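PDB 4EGU: histidine triad (HIT) protein from Clostridium difficile, which binds guanosine monophosphate and zinc and probably acts as a nucleotide hydrolase or transferase of the histidine triad family. Local coordinates for the interface of chains A and B. Residues are numbered along the deposited sequence; one frame, centred on the assembly and turned at random. Chains: chain A/B, histidine triad (HIT) protein.

The interface of chains A and B. Residues chain A 52, 55, 60, 63, 103; chain B 63-64, 67-68, 71.
With CG anti to its carbonyl carbon (chi1 -77°), B:His67 swings its imidazole off helix 61-77 and meets A:Tyr103 tip to tip; A:Tyr103, its CG also anti to the carbonyl carbon (chi1 -76°), points its hydroxyl at the imidazole. Tyrosine suits this reach, being a long rigid ring with a hydroxyl at its tip. NE2, 2.8 Å from OH of A:Tyr103, lies in the phenol plane, but OH sits well off the imidazole plane, on the side of A:Val63, and leans toward CD2, so the hydrogen bond is bent. Histidine's two nitrogens can do different work: ND1 donates to O of B:Val63, one helical turn earlier, at 2.8 Å. That bond runs close to the imidazole plane and helps to fix the ring's rotation; NE2 may then accept from the phenol. A:Val63 holds CG1 anti to the backbone N (chi1 176°), presenting this methyl 3.5 Å from the ring centroid as a CH-pi contact; a short beta-branched chain suits an apolar cap on a flat face. A:Leu52 offers branched methyls, CD1 lying near CD2 of the imidazole. The bent, flexible chain of A:Met60 places SD 3.9 Å from CB of B:His67, while its CB packs on CG2 of B:Val68. Serine is short enough to bond close to the helix: OG of B:Ser64 donates to O of A:Met60 at 3.0 Å. Helix 61-77 of chain B thus packs against a mixed surface of chain A, and the two-fold symmetry of the dimer, the usual assembly of such HIT proteins, repeats each contact with the chains exchanged. Asparagine's ND2 can give two N-H bonds: that of B:Asn71 reaches O of A:Leu52 (3.1 Å), from above the carbonyl plane, and a water 3.0 Å away that also binds O of A:Ile55.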
# COMPACT_ATOMS: atom_id res chain seq x y z
N LEU A 52 -9.02 4.76 -3.48
CA LEU A 52 -9.06 4.37 -2.08
C LEU A 52 -10.06 5.19 -1.25
O LEU A 52 -10.74 4.66 -0.38
CB LEU A 52 -7.64 4.47 -1.50
CG LEU A 52 -7.50 4.17 -0.02
CD1 LEU A 52 -7.95 2.79 0.33
CD2 LEU A 52 -6.04 4.38 0.37
N ILE A 55 -13.78 4.03 -1.13
CA ILE A 55 -14.20 2.79 -0.48
C ILE A 55 -14.80 3.15 0.89
O ILE A 55 -14.10 3.70 1.72
CB ILE A 55 -13.03 1.83 -0.27
CG1 ILE A 55 -12.27 1.52 -1.55
CG2 ILE A 55 -13.56 0.53 0.34
CD1 ILE A 55 -11.03 0.74 -1.25
N MET A 60 -13.86 -1.89 3.52
CA MET A 60 -12.40 -1.85 3.42
C MET A 60 -11.78 -3.23 3.45
O MET A 60 -10.62 -3.37 3.13
CB MET A 60 -11.80 -0.95 4.51
CG MET A 60 -10.41 -0.41 4.16
SD MET A 60 -10.35 0.64 2.72
CE MET A 60 -11.19 2.09 3.31
N VAL A 63 -9.46 -4.38 0.71
CA VAL A 63 -8.02 -4.10 0.79
C VAL A 63 -7.29 -5.24 1.53
O VAL A 63 -6.18 -5.62 1.13
CB VAL A 63 -7.76 -2.72 1.42
CG1 VAL A 63 -6.27 -2.48 1.61
CG2 VAL A 63 -8.37 -1.63 0.55
N TYR A 103 -3.59 -1.91 -6.75
CA TYR A 103 -2.33 -1.90 -6.05
C TYR A 103 -1.25 -2.40 -7.00
O TYR A 103 -1.43 -3.39 -7.69
CB TYR A 103 -2.39 -2.79 -4.80
CG TYR A 103 -3.14 -2.12 -3.68
CD1 TYR A 103 -4.50 -1.94 -3.71
CD2 TYR A 103 -2.45 -1.56 -2.62
CE1 TYR A 103 -5.16 -1.25 -2.67
CE2 TYR A 103 -3.09 -0.88 -1.58
CZ TYR A 103 -4.44 -0.73 -1.62
OH TYR A 103 -5.09 -0.04 -0.64
N VAL B 63 -4.38 -4.55 7.96
CA VAL B 63 -4.10 -3.68 6.81
C VAL B 63 -5.36 -2.91 6.41
O VAL B 63 -5.28 -1.73 6.06
CB VAL B 63 -3.51 -4.47 5.65
CG1 VAL B 63 -3.30 -3.60 4.44
CG2 VAL B 63 -2.19 -5.09 6.05
N SER B 64 -6.53 -3.51 6.47
CA SER B 64 -7.76 -2.76 6.23
C SER B 64 -7.96 -1.67 7.25
O SER B 64 -8.35 -0.55 6.91
CB SER B 64 -9.00 -3.64 6.25
OG SER B 64 -8.89 -4.61 5.27
N HIS B 67 -5.92 1.20 6.49
CA HIS B 67 -6.49 1.99 5.40
C HIS B 67 -7.70 2.85 5.81
O HIS B 67 -7.84 3.96 5.30
CB HIS B 67 -6.80 1.09 4.20
CG HIS B 67 -5.56 0.72 3.39
ND1 HIS B 67 -4.60 -0.18 3.80
CD2 HIS B 67 -5.14 1.14 2.17
CE1 HIS B 67 -3.65 -0.26 2.88
NE2 HIS B 67 -3.96 0.52 1.86
N VAL B 68 -8.55 2.38 6.71
CA VAL B 68 -9.58 3.25 7.26
C VAL B 68 -8.93 4.49 7.90
O VAL B 68 -9.39 5.63 7.70
CB VAL B 68 -10.44 2.48 8.29
CG1 VAL B 68 -11.31 3.42 9.09
CG2 VAL B 68 -11.28 1.41 7.59
N ASN B 71 -7.54 7.00 5.31
CA ASN B 71 -8.59 7.84 4.75
C ASN B 71 -9.03 8.91 5.73
O ASN B 71 -9.29 10.05 5.33
CB ASN B 71 -9.79 7.02 4.27
CG ASN B 71 -9.55 6.36 2.94
OD1 ASN B 71 -8.56 6.64 2.25
ND2 ASN B 71 -10.45 5.47 2.56
O HOH W 1 -13.12 5.04 3.83